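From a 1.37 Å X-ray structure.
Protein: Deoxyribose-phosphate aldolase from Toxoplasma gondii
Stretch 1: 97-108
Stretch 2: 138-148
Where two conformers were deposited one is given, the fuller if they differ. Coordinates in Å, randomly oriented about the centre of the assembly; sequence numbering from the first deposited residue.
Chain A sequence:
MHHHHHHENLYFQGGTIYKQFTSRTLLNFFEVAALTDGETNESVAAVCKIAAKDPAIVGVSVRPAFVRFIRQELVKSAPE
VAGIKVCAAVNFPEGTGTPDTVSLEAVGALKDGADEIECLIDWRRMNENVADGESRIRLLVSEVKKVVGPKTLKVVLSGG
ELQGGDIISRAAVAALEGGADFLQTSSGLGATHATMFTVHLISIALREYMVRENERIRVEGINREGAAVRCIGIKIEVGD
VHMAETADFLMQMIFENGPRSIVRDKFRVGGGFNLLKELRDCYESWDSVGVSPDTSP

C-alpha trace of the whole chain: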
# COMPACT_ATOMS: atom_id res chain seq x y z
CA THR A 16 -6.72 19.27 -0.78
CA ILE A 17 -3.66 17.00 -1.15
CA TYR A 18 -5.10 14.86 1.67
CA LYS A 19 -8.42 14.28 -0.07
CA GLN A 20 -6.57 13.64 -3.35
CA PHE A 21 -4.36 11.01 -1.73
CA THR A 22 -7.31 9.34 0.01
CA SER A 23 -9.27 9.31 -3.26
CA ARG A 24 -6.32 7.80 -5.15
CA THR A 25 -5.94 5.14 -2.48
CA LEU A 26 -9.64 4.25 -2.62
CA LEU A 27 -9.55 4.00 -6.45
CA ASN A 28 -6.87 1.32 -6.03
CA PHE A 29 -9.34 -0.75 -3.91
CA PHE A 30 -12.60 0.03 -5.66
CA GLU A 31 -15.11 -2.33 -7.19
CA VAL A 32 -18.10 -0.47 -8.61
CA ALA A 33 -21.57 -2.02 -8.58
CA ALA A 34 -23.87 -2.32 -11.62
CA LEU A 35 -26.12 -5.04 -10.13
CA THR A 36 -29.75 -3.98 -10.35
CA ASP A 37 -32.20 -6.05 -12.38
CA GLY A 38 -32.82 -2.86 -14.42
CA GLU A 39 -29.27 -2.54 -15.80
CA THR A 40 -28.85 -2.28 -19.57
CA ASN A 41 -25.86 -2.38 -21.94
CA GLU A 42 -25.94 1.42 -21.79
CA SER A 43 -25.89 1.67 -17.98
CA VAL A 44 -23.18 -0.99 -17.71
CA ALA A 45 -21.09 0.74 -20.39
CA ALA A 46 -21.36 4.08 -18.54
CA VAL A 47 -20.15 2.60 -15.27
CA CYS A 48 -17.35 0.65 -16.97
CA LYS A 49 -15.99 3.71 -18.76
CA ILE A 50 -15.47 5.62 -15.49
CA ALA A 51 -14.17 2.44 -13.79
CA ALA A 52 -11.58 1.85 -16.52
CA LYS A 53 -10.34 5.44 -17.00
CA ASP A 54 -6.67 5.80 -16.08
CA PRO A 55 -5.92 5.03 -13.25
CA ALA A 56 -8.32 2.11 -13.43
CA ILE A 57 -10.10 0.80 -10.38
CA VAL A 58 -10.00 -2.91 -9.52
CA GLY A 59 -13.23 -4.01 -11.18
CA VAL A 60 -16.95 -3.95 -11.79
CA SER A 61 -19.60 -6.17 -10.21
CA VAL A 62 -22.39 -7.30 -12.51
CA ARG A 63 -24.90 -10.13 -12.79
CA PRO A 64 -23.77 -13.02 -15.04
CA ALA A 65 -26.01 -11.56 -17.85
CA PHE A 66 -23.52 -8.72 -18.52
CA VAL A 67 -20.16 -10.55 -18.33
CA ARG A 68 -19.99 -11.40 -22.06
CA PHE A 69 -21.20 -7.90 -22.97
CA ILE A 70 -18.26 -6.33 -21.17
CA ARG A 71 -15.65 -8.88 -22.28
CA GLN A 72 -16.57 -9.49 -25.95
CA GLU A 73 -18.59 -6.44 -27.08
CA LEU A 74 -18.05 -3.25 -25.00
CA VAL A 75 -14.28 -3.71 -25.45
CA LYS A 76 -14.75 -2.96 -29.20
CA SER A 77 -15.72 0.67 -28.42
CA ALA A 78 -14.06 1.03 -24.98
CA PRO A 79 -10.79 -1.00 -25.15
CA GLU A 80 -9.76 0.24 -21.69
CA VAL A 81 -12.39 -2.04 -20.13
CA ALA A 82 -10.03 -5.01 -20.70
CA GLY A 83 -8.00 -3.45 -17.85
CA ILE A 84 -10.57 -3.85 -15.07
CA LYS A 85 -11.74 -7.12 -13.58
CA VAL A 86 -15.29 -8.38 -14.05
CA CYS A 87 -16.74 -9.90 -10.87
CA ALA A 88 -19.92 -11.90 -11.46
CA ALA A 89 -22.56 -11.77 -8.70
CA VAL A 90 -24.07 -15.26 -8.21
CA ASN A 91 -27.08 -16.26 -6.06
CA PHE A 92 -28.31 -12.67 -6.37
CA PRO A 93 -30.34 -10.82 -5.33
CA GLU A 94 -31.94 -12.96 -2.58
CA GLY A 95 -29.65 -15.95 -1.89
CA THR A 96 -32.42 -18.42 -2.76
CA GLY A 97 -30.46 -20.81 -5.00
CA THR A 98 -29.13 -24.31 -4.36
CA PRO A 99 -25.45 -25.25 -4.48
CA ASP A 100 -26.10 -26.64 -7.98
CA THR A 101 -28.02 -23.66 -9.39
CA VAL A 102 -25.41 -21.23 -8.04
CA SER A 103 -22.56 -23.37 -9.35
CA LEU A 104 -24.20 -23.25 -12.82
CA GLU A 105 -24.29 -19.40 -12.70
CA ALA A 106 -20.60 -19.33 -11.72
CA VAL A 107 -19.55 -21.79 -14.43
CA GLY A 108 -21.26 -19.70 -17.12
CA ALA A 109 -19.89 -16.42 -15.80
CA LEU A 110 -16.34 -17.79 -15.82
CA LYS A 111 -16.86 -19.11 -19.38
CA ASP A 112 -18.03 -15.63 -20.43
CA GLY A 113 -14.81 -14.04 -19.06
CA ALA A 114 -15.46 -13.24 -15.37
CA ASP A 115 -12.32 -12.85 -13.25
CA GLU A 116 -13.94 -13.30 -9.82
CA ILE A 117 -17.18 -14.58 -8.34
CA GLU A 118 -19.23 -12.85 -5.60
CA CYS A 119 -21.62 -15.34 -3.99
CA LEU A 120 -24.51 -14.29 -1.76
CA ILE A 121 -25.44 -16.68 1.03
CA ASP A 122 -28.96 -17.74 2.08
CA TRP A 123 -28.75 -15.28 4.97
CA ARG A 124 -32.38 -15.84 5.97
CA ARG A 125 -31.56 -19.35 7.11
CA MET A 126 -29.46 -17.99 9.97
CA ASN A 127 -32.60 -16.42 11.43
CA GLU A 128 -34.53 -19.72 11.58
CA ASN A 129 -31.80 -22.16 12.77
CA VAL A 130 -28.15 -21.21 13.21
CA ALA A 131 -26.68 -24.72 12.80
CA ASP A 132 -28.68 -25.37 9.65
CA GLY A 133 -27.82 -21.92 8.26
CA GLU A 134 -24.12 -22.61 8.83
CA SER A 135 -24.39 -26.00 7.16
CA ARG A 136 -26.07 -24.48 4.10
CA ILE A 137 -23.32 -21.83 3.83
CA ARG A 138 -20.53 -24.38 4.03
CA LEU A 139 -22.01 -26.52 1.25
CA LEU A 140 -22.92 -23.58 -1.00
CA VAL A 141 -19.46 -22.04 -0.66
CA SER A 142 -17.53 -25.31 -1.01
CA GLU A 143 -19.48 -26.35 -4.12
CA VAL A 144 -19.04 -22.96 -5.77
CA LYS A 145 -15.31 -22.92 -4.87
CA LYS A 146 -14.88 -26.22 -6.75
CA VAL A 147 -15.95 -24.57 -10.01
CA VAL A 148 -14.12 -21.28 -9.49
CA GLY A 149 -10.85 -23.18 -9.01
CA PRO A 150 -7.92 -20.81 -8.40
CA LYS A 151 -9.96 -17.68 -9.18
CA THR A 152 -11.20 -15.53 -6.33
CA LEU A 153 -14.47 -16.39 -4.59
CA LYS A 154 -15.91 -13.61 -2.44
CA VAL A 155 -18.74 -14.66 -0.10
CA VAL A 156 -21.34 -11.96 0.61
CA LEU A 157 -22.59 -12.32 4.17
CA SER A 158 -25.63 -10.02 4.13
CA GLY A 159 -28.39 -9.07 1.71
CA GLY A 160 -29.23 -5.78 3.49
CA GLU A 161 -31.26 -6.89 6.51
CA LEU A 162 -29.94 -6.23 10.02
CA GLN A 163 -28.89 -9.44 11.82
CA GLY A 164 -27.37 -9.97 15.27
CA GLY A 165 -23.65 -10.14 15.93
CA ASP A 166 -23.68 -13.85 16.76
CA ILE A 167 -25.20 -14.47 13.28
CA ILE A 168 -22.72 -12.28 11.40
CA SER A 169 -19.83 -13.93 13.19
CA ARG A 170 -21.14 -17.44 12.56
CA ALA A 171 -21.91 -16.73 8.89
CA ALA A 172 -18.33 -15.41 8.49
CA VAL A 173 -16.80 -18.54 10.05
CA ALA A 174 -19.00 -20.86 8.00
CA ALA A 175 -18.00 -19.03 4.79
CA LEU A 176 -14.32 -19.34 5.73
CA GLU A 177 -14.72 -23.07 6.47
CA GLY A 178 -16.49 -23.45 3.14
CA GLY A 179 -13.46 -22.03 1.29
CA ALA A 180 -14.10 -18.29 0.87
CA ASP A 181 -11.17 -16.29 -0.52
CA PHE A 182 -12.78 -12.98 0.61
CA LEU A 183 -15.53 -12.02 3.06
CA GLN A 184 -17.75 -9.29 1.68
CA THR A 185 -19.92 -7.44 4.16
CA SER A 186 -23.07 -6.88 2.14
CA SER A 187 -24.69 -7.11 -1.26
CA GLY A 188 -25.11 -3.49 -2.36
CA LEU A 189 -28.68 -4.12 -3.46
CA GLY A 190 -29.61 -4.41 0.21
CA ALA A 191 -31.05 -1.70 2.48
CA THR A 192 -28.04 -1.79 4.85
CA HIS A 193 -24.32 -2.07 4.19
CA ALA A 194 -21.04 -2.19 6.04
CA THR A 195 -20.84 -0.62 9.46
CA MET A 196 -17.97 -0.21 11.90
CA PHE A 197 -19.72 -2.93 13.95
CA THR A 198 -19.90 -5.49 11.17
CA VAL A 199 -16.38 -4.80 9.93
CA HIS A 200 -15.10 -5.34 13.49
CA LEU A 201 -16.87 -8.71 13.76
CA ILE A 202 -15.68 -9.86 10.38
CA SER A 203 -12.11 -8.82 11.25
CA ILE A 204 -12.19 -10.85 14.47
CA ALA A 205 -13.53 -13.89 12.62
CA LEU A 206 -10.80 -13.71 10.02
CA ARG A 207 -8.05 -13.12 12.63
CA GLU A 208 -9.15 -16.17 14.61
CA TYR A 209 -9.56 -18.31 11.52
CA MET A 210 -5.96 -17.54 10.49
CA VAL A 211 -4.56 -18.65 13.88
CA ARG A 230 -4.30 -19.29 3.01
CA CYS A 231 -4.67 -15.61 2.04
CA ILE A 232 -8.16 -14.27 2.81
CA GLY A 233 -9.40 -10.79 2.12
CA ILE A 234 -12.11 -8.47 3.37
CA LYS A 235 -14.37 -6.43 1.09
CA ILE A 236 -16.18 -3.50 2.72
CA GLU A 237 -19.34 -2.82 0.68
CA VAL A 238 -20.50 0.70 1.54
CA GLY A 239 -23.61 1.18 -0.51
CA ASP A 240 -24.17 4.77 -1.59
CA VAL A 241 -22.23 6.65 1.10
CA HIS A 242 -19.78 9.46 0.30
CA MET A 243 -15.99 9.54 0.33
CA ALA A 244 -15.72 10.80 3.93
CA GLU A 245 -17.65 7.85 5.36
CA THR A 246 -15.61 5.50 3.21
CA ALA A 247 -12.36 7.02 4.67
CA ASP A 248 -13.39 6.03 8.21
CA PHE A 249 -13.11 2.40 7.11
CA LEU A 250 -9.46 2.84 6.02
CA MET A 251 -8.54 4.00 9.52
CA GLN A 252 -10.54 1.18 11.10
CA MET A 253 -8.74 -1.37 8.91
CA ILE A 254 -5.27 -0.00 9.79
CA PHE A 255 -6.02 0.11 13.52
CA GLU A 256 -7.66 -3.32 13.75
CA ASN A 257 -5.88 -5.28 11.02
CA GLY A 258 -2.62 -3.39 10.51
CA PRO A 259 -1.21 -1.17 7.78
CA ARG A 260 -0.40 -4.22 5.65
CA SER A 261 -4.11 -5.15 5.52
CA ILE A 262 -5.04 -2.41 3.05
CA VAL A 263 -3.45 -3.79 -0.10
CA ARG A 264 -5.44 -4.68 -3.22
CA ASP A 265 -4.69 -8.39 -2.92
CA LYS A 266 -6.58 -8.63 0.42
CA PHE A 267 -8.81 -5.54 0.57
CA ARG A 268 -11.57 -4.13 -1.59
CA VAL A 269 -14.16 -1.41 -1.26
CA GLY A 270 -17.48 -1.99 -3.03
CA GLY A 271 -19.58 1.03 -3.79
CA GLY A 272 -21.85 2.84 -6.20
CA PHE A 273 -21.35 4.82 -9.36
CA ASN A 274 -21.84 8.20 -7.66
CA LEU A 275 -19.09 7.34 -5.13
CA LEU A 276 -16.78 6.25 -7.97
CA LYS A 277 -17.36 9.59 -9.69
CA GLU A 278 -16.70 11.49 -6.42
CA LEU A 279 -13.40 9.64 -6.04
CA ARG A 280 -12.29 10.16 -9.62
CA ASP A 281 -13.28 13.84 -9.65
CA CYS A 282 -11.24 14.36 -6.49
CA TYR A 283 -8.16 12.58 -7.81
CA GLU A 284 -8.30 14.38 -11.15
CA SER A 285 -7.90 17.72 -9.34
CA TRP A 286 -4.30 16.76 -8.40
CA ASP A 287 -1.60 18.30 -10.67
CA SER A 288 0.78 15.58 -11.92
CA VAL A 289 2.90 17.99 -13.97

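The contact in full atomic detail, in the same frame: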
# COMPACT_ATOMS: atom_id res chain seq x y z
N GLY A 97 -30.87 -19.67 -4.19
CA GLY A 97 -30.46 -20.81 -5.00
C GLY A 97 -30.03 -22.04 -4.21
O GLY A 97 -30.03 -22.07 -2.98
N THR A 98 -29.70 -23.10 -4.94
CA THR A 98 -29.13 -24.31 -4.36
C THR A 98 -27.65 -24.31 -4.74
O THR A 98 -27.22 -23.57 -5.64
CB THR A 98 -29.80 -25.58 -4.88
OG1 THR A 98 -29.47 -25.72 -6.27
CG2 THR A 98 -31.33 -25.51 -4.69
N PRO A 99 -26.86 -25.16 -4.07
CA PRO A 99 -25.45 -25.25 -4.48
C PRO A 99 -25.33 -25.51 -5.97
O PRO A 99 -24.46 -24.92 -6.62
CB PRO A 99 -24.93 -26.40 -3.63
CG PRO A 99 -25.73 -26.30 -2.38
CD PRO A 99 -27.11 -25.88 -2.81
N ASP A 100 -26.19 -26.37 -6.54
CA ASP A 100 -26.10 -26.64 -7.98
C ASP A 100 -26.52 -25.49 -8.88
O ASP A 100 -25.85 -25.23 -9.90
CB ASP A 100 -26.89 -27.90 -8.35
CG ASP A 100 -26.23 -29.21 -7.86
OD1 ASP A 100 -25.04 -29.22 -7.47
OD2 ASP A 100 -26.92 -30.25 -7.89
N THR A 101 -27.58 -24.76 -8.53
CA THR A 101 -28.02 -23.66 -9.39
C THR A 101 -26.99 -22.54 -9.35
O THR A 101 -26.70 -21.91 -10.37
CB THR A 101 -29.43 -23.10 -9.08
OG1 THR A 101 -29.44 -22.43 -7.81
CG2 THR A 101 -30.48 -24.18 -9.08
N VAL A 102 -26.41 -22.29 -8.17
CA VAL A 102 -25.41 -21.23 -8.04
C VAL A 102 -24.11 -21.64 -8.75
O VAL A 102 -23.47 -20.83 -9.42
CB VAL A 102 -25.16 -20.85 -6.57
CG1 VAL A 102 -24.19 -19.70 -6.49
CG2 VAL A 102 -26.49 -20.45 -5.91
N SER A 103 -23.72 -22.90 -8.63
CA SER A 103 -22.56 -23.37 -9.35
C SER A 103 -22.74 -23.17 -10.87
O SER A 103 -21.80 -22.76 -11.55
CB SER A 103 -22.29 -24.81 -9.00
OG SER A 103 -21.89 -24.90 -7.66
N LEU A 104 -23.94 -23.42 -11.38
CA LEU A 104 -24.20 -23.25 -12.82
C LEU A 104 -24.05 -21.77 -13.26
O LEU A 104 -23.52 -21.50 -14.34
CB LEU A 104 -25.56 -23.87 -13.21
CG LEU A 104 -25.63 -25.41 -13.22
CD1 LEU A 104 -27.05 -25.91 -13.44
CD2 LEU A 104 -24.69 -26.07 -14.26
N GLU A 105 -24.50 -20.83 -12.42
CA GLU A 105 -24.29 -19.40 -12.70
C GLU A 105 -22.79 -19.09 -12.78
O GLU A 105 -22.33 -18.37 -13.67
CB GLU A 105 -24.87 -18.50 -11.63
CG GLU A 105 -26.33 -18.56 -11.39
CD GLU A 105 -26.71 -17.49 -10.43
OE1 GLU A 105 -26.76 -16.32 -10.84
OE2 GLU A 105 -26.93 -17.80 -9.24
N ALA A 106 -22.04 -19.58 -11.80
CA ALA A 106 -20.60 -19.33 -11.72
C ALA A 106 -19.86 -19.92 -12.92
O ALA A 106 -19.01 -19.26 -13.50
CB ALA A 106 -20.04 -19.88 -10.40
N VAL A 107 -20.18 -21.15 -13.28
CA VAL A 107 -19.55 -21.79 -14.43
C VAL A 107 -19.73 -20.94 -15.69
O VAL A 107 -18.77 -20.69 -16.44
CB VAL A 107 -20.11 -23.21 -14.68
CG1 VAL A 107 -19.59 -23.78 -16.00
CG2 VAL A 107 -19.75 -24.16 -13.54
N GLY A 108 -20.96 -20.50 -15.92
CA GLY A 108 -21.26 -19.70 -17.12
C GLY A 108 -20.57 -18.34 -17.10
O GLY A 108 -20.09 -17.86 -18.13
N ARG A 138 -21.71 -23.58 4.29
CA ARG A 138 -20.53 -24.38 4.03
C ARG A 138 -20.61 -25.20 2.76
O ARG A 138 -19.62 -25.37 2.07
CB ARG A 138 -20.21 -25.30 5.21
CG ARG A 138 -19.72 -24.58 6.45
CD ARG A 138 -19.16 -25.57 7.48
NE ARG A 138 -20.16 -26.53 7.97
CZ ARG A 138 -20.91 -26.33 9.05
NH1 ARG A 138 -21.80 -27.24 9.41
NH2 ARG A 138 -20.78 -25.22 9.76
N LEU A 139 -21.80 -25.71 2.45
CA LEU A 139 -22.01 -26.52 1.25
C LEU A 139 -22.17 -25.66 0.01
O LEU A 139 -21.72 -26.05 -1.08
CB LEU A 139 -23.21 -27.44 1.43
CG LEU A 139 -23.36 -28.44 0.28
CD1 LEU A 139 -22.18 -29.41 0.11
CD2 LEU A 139 -24.66 -29.23 0.49
N LEU A 140 -22.84 -24.52 0.13
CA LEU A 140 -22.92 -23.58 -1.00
C LEU A 140 -21.50 -23.14 -1.40
O LEU A 140 -21.09 -23.24 -2.56
CB LEU A 140 -23.77 -22.37 -0.60
CG LEU A 140 -23.82 -21.24 -1.63
CD1 LEU A 140 -24.38 -21.68 -3.00
CD2 LEU A 140 -24.59 -20.06 -1.04
N VAL A 141 -20.77 -22.62 -0.42
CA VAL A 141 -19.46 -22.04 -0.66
C VAL A 141 -18.48 -23.10 -1.17
O VAL A 141 -17.74 -22.85 -2.14
CB VAL A 141 -18.92 -21.32 0.59
CG1 VAL A 141 -17.49 -20.78 0.36
CG2 VAL A 141 -19.78 -20.15 0.95
N SER A 142 -18.47 -24.27 -0.56
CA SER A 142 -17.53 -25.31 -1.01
C SER A 142 -17.81 -25.82 -2.43
O SER A 142 -16.88 -26.14 -3.17
CB SER A 142 -17.45 -26.47 -0.00
OG SER A 142 -18.68 -27.15 0.15
N GLU A 143 -19.09 -25.95 -2.78
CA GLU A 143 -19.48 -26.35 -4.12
C GLU A 143 -19.14 -25.30 -5.17
O GLU A 143 -18.65 -25.63 -6.24
CB GLU A 143 -20.96 -26.72 -4.15
CG GLU A 143 -21.21 -28.06 -3.45
CD GLU A 143 -20.55 -29.21 -4.16
OE1 GLU A 143 -19.85 -30.00 -3.48
OE2 GLU A 143 -20.69 -29.29 -5.40
N VAL A 144 -19.39 -24.03 -4.84
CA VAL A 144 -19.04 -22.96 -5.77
C VAL A 144 -17.51 -22.86 -5.91
O VAL A 144 -16.99 -22.66 -7.02
CB VAL A 144 -19.68 -21.62 -5.34
CG1 VAL A 144 -19.17 -20.45 -6.21
CG2 VAL A 144 -21.21 -21.72 -5.45
N LYS A 145 -16.79 -22.99 -4.80
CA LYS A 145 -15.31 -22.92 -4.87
C LYS A 145 -14.72 -23.99 -5.79
O LYS A 145 -13.72 -23.74 -6.44
CB LYS A 145 -14.67 -23.01 -3.48
CG LYS A 145 -13.14 -22.79 -3.43
CD LYS A 145 -12.63 -21.51 -4.10
CE LYS A 145 -11.08 -21.43 -4.11
NZ LYS A 145 -10.52 -20.21 -4.85
N LYS A 146 -15.35 -25.15 -5.86
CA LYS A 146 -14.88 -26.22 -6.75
C LYS A 146 -14.87 -25.79 -8.21
O LYS A 146 -13.97 -26.18 -8.96
CB LYS A 146 -15.77 -27.47 -6.62
CG LYS A 146 -15.57 -28.28 -5.34
CD LYS A 146 -16.49 -29.51 -5.35
CE LYS A 146 -16.40 -30.29 -4.05
NZ LYS A 146 -17.42 -31.39 -4.01
N VAL A 147 -15.87 -25.01 -8.62
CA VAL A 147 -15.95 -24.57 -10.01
C VAL A 147 -15.15 -23.32 -10.29
O VAL A 147 -14.75 -23.09 -11.43
CB VAL A 147 -17.43 -24.43 -10.51
CG1 VAL A 147 -18.18 -25.78 -10.34
CG2 VAL A 147 -18.17 -23.34 -9.83
N VAL A 148 -14.92 -22.49 -9.28
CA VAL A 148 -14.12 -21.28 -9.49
C VAL A 148 -12.63 -21.64 -9.59
O VAL A 148 -11.85 -20.95 -10.26
CB VAL A 148 -14.34 -20.25 -8.39
CG1 VAL A 148 -15.82 -19.86 -8.30
CG2 VAL A 148 -13.82 -20.76 -7.10

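Two helices, 99-108 and 138-148, pack with their N-to-C directions 29° apart and their axes 8.9 Å apart at closest approach. No hydrogen bond joins them; the contact is made by shape and apolar surface.

Along the second helix, Arg138 stays out of reach, and its carbonyl O accepts from Ser142 OG at 2.8 Å, a polar group satisfied within its own helix. Leu139 begins the contact at an exposed margin, its CG 4.2 Å from Pro99 CG. Leu140 does more. Its CA-to-CB bond points sideways, but the t, p rotamer brings the end of the side chain nearer, so that CD1 lies 3.7 Å from Val102 CB and 4.0 Å from Pro99 CA. The CA atoms are nearest here too, the closest pair in the register, with Leu140 CA 4.6 Å from Pro99 CA. Proline suits the spot: it is the first residue of its helix, where no amide hydrogen is needed, and Thr98 OG1 caps that turn by accepting from Thr101 N at 3.1 Å.

Glu143 shows how a charged residue can serve an apolar seam. Its CB packs 4.0 Å from Pro99 CB, while its OE1 meets Lys146 NZ at 2.8 Å in a salt bridge along the same helix.

Val144 follows one turn after Leu140, its CG2 3.7 Å from Val102 CG1 and its CG1 4.3 Å from Ala106 CB. Beside small Ser103 the backbones are close, Val144 CA lying 5.0 Å from Ser103 CA. The serine hydroxyl is spent at home, Ser103 OG donating to Pro99 O at 2.8 Å, which lets it sit in this buried seam without a partner across it.

Val147 closes the contact, CG2 4.0 Å from Ala106 CB and CB 3.8 Å from Val107 CG2. Here the backbones have spread, with Val147 CA 6.3 Å from Val107 CA, and the two valine side chains still meet across the wider spacing.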